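Local coordinates for protein beta-glucosidase (Chaetomella raphigera, PDB 6JXG) that probably hydrolyses terminal, non-reducing beta-D-glucosyl residues to release beta-D-glucose, as a secreted family 3 glycoside hydrolase of cellulose degradation, at residues A[392-403]-A[509-520]. Sequence-based numbering, arbitrary orientation.
Sequences YLVAPLDAITPL and QESGNGLADILY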
loop_
_atom_site.group_PDB
_atom_site.type_symbol
_atom_site.label_atom_id
_atom_site.label_comp_id
_atom_site.label_asym_id
_atom_site.label_seq_id
_atom_site.Cartn_x
_atom_site.Cartn_y
_atom_site.Cartn_z
ATOM N N TYR A 392 19.055 -7.350 8.178
ATOM C CA TYR A 392 19.629 -8.513 7.469
ATOM C C TYR A 392 18.672 -8.674 6.286
ATOM O O TYR A 392 17.609 -8.045 6.264
ATOM C CB TYR A 392 19.629 -9.769 8.360
ATOM C CG TYR A 392 18.290 -10.223 8.830
ATOM C CD1 TYR A 392 17.485 -11.055 8.048
ATOM C CD2 TYR A 392 17.772 -9.802 10.056
ATOM C CE1 TYR A 392 16.227 -11.442 8.455
ATOM C CE2 TYR A 392 16.512 -10.214 10.484
ATOM C CZ TYR A 392 15.723 -11.014 9.651
ATOM O OH TYR A 392 14.441 -11.424 10.079
ATOM N N LEU A 393 19.060 -9.408 5.266
ATOM C CA LEU A 393 18.109 -9.695 4.162
ATOM C C LEU A 393 18.351 -11.141 3.785
ATOM O O LEU A 393 19.458 -11.479 3.325
ATOM C CB LEU A 393 18.333 -8.758 2.970
ATOM C CG LEU A 393 17.544 -9.122 1.691
ATOM C CD1 LEU A 393 16.058 -9.142 1.981
ATOM C CD2 LEU A 393 17.884 -8.158 0.567
ATOM N N VAL A 394 17.375 -12.005 4.041
ATOM C CA VAL A 394 17.472 -13.393 3.587
ATOM C C VAL A 394 17.260 -13.463 2.036
ATOM O O VAL A 394 16.154 -13.286 1.545
ATOM C CB VAL A 394 16.472 -14.321 4.281
ATOM C CG1 VAL A 394 16.712 -15.755 3.798
ATOM C CG2 VAL A 394 16.568 -14.229 5.779
ATOM N N ALA A 395 18.345 -13.644 1.295
ATOM C CA ALA A 395 18.234 -13.807 -0.139
ATOM C C ALA A 395 17.760 -15.208 -0.506
ATOM O O ALA A 395 17.923 -16.126 0.263
ATOM C CB ALA A 395 19.558 -13.529 -0.805
ATOM N N PRO A 396 17.216 -15.382 -1.714
ATOM C CA PRO A 396 16.752 -16.747 -2.070
ATOM C C PRO A 396 17.817 -17.839 -1.843
ATOM O O PRO A 396 17.536 -18.890 -1.283
ATOM C CB PRO A 396 16.443 -16.615 -3.551
ATOM C CG PRO A 396 15.935 -15.215 -3.683
ATOM C CD PRO A 396 16.855 -14.399 -2.732
ATOM N N LEU A 397 19.047 -17.595 -2.302
ATOM C CA LEU A 397 20.096 -18.613 -2.150
ATOM C C LEU A 397 20.458 -18.912 -0.679
ATOM O O LEU A 397 20.796 -20.071 -0.320
ATOM C CB LEU A 397 21.338 -18.220 -2.990
ATOM C CG LEU A 397 22.472 -19.248 -2.943
ATOM C CD1 LEU A 397 21.954 -20.537 -3.598
ATOM C CD2 LEU A 397 23.707 -18.718 -3.615
ATOM N N ASP A 398 20.361 -17.894 0.195
ATOM C CA ASP A 398 20.556 -18.070 1.652
ATOM C C ASP A 398 19.621 -19.122 2.158
ATOM O O ASP A 398 19.975 -19.967 2.964
ATOM C CB ASP A 398 20.306 -16.728 2.416
ATOM C CG ASP A 398 21.295 -15.624 2.046
ATOM O OD1 ASP A 398 22.335 -15.933 1.372
ATOM O OD2 ASP A 398 21.040 -14.439 2.435
ATOM N N ALA A 399 18.340 -19.037 1.780
ATOM C CA ALA A 399 17.327 -19.988 2.241
ATOM C C ALA A 399 17.395 -21.333 1.503
ATOM O O ALA A 399 17.148 -22.360 2.077
ATOM C CB ALA A 399 15.942 -19.422 2.070
ATOM N N ILE A 400 17.674 -21.317 0.223
ATOM C CA ILE A 400 17.644 -22.557 -0.534
ATOM C C ILE A 400 18.824 -23.501 -0.211
ATOM O O ILE A 400 18.623 -24.698 -0.061
ATOM C CB ILE A 400 17.632 -22.237 -2.033
ATOM C CG1 ILE A 400 16.267 -21.615 -2.405
ATOM C CG2 ILE A 400 18.036 -23.454 -2.878
ATOM C CD1 ILE A 400 16.308 -20.969 -3.769
ATOM N N THR A 401 19.995 -22.922 -0.025
ATOM C CA THR A 401 21.227 -23.685 0.129
ATOM C C THR A 401 21.084 -24.786 1.185
ATOM O O THR A 401 21.209 -25.961 0.847
ATOM C CB THR A 401 22.412 -22.774 0.434
ATOM O OG1 THR A 401 22.693 -22.016 -0.736
ATOM C CG2 THR A 401 23.663 -23.605 0.839
ATOM N N PRO A 402 20.701 -24.439 2.441
ATOM C CA PRO A 402 20.605 -25.545 3.401
ATOM C C PRO A 402 19.551 -26.592 3.051
ATOM O O PRO A 402 19.725 -27.783 3.361
ATOM C CB PRO A 402 20.290 -24.854 4.729
ATOM C CG PRO A 402 20.012 -23.422 4.455
ATOM C CD PRO A 402 20.273 -23.153 2.994
ATOM N N LEU A 403 18.458 -26.157 2.421
ATOM C CA LEU A 403 17.345 -27.022 2.139
ATOM C C LEU A 403 17.724 -28.033 1.030
ATOM O O LEU A 403 17.383 -29.245 1.101
ATOM C CB LEU A 403 16.093 -26.219 1.703
ATOM C CG LEU A 403 15.431 -25.366 2.781
ATOM C CD1 LEU A 403 14.315 -24.525 2.163
ATOM C CD2 LEU A 403 14.847 -26.215 3.928
ATOM N N GLN A 509 12.780 -8.010 4.696
ATOM C CA GLN A 509 13.938 -8.747 5.229
ATOM C C GLN A 509 13.844 -10.254 5.185
ATOM O O GLN A 509 14.896 -10.951 5.038
ATOM C CB GLN A 509 14.270 -8.300 6.661
ATOM C CG GLN A 509 13.203 -8.675 7.722
ATOM C CD GLN A 509 13.422 -7.942 9.025
ATOM O OE1 GLN A 509 13.658 -6.731 9.035
ATOM N NE2 GLN A 509 13.372 -8.667 10.133
ATOM N N GLU A 510 12.620 -10.753 5.350
ATOM C CA GLU A 510 12.412 -12.196 5.326
ATOM C C GLU A 510 12.105 -12.813 3.947
ATOM O O GLU A 510 11.867 -14.025 3.855
ATOM C CB GLU A 510 11.342 -12.585 6.357
ATOM C CG GLU A 510 11.914 -12.539 7.775
ATOM C CD GLU A 510 12.716 -13.743 8.211
ATOM O OE1 GLU A 510 12.395 -14.915 7.797
ATOM O OE2 GLU A 510 13.676 -13.519 8.985
ATOM N N SER A 511 12.249 -12.018 2.895
ATOM C CA SER A 511 11.933 -12.415 1.508
ATOM C C SER A 511 12.278 -13.884 1.169
ATOM O O SER A 511 11.400 -14.683 0.816
ATOM C CB SER A 511 12.657 -11.460 0.513
ATOM O OG SER A 511 12.405 -11.819 -0.836
ATOM N N GLY A 512 13.555 -14.211 1.219
ATOM C CA GLY A 512 14.032 -15.514 0.794
ATOM C C GLY A 512 13.501 -16.658 1.656
ATOM O O GLY A 512 13.309 -17.786 1.138
ATOM N N ASN A 513 13.214 -16.401 2.937
ATOM C CA ASN A 513 12.505 -17.425 3.761
ATOM C C ASN A 513 11.062 -17.677 3.321
ATOM O O ASN A 513 10.615 -18.852 3.122
ATOM C CB ASN A 513 12.584 -17.103 5.250
ATOM C CG ASN A 513 13.941 -17.461 5.829
ATOM O OD1 ASN A 513 14.604 -18.381 5.342
ATOM N ND2 ASN A 513 14.322 -16.799 6.884
ATOM N N GLY A 514 10.349 -16.594 3.030
ATOM C CA GLY A 514 9.032 -16.766 2.566
ATOM C C GLY A 514 9.023 -17.515 1.247
ATOM O O GLY A 514 8.234 -18.438 1.031
ATOM N N LEU A 515 9.924 -17.171 0.350
ATOM C CA LEU A 515 10.008 -17.856 -0.941
ATOM C C LEU A 515 10.271 -19.348 -0.809
ATOM O O LEU A 515 9.630 -20.165 -1.495
ATOM C CB LEU A 515 11.123 -17.224 -1.772
ATOM C CG LEU A 515 11.420 -17.925 -3.074
ATOM C CD1 LEU A 515 10.195 -17.667 -3.985
ATOM C CD2 LEU A 515 12.750 -17.516 -3.771
ATOM N N ALA A 516 11.260 -19.716 0.012
ATOM C CA ALA A 516 11.540 -21.154 0.228
ATOM C C ALA A 516 10.415 -21.900 0.876
ATOM O O ALA A 516 10.203 -23.078 0.589
ATOM C CB ALA A 516 12.786 -21.338 1.062
ATOM N N ASP A 517 9.670 -21.235 1.742
ATOM C CA ASP A 517 8.496 -21.845 2.404
ATOM C C ASP A 517 7.533 -22.342 1.309
ATOM O O ASP A 517 6.829 -23.353 1.486
ATOM C CB ASP A 517 7.700 -20.855 3.282
ATOM C CG ASP A 517 8.407 -20.483 4.587
ATOM O OD1 ASP A 517 9.371 -21.166 4.990
ATOM O OD2 ASP A 517 7.987 -19.495 5.234
ATOM N N ILE A 518 7.474 -21.610 0.208
ATOM C CA ILE A 518 6.619 -22.016 -0.937
ATOM C C ILE A 518 7.336 -22.969 -1.900
ATOM O O ILE A 518 6.772 -24.016 -2.305
ATOM C CB ILE A 518 6.049 -20.759 -1.669
ATOM C CG1 ILE A 518 4.882 -20.197 -0.840
ATOM C CG2 ILE A 518 5.571 -21.037 -3.098
ATOM C CD1 ILE A 518 5.316 -19.045 -0.063
ATOM N N LEU A 519 8.551 -22.638 -2.277
ATOM C CA LEU A 519 9.281 -23.466 -3.247
ATOM C C LEU A 519 9.441 -24.899 -2.813
ATOM O O LEU A 519 9.316 -25.791 -3.648
ATOM C CB LEU A 519 10.661 -22.912 -3.512
ATOM C CG LEU A 519 10.744 -21.592 -4.293
ATOM C CD1 LEU A 519 12.212 -21.195 -4.482
ATOM C CD2 LEU A 519 10.004 -21.631 -5.606
ATOM N N TYR A 520 9.703 -25.133 -1.531
ATOM C CA TYR A 520 9.912 -26.513 -1.044
ATOM C C TYR A 520 8.638 -27.137 -0.491
ATOM O O TYR A 520 8.637 -28.224 0.056
ATOM C CB TYR A 520 11.092 -26.537 -0.058
ATOM C CG TYR A 520 12.427 -26.686 -0.771
ATOM C CD1 TYR A 520 12.900 -27.964 -1.160
ATOM C CD2 TYR A 520 13.209 -25.570 -1.089
ATOM C CE1 TYR A 520 14.114 -28.107 -1.826
ATOM C CE2 TYR A 520 14.403 -25.696 -1.782
ATOM C CZ TYR A 520 14.870 -26.959 -2.125
ATOM O OH TYR A 520 16.065 -27.064 -2.794
#
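The phenol OH of Tyr-392 donates to Glu-510 OE2 over a very short 2.5 Å and accepts a weak bond from Gln-509 NE2; Gln-509 OE1 is held by the backbone N of Ala-71, outside both segments. Ring and carboxylate planes stand 78° apart, while Gln-509 CB lies over one ring face. A bend at chi2 (-81°) turns the carboxylate so that OE2 meets Tyr-392 while OE1 takes Asn-513 ND2, one turn along. A phenylalanine in place of Tyr-392 would probably leave Glu-510 OE2 without its hydroxyl donor and Gln-509 NE2 without this acceptor. Backbone bonds continue the join, Val-394 N to Gln-509 O (2.9 Å) and Gly-512 N to Val-394 O (2.8 Å). Small residues let helices approach closely: Gly-512 CA, bearing no side chain, lies 4.1 Å from Pro-396 CA, and Ala-399 CB meets Ala-516 CB at 3.8 Å. Leu-403 CB makes a CH-pi contact over the Tyr-520 ring. Helices 396-403 and 511-519, 7.7 Å between axes at their closest and crossing at -44°, pack side by side against a mostly parallel six-stranded sheet, as in the alpha/beta C-terminal domain of family 3 glycoside hydrolases, with Phe-435 of strand 431-438 beneath Pro-396, Ile-400 and Leu-515; helix 323-332 borders Tyr-392 and Glu-510.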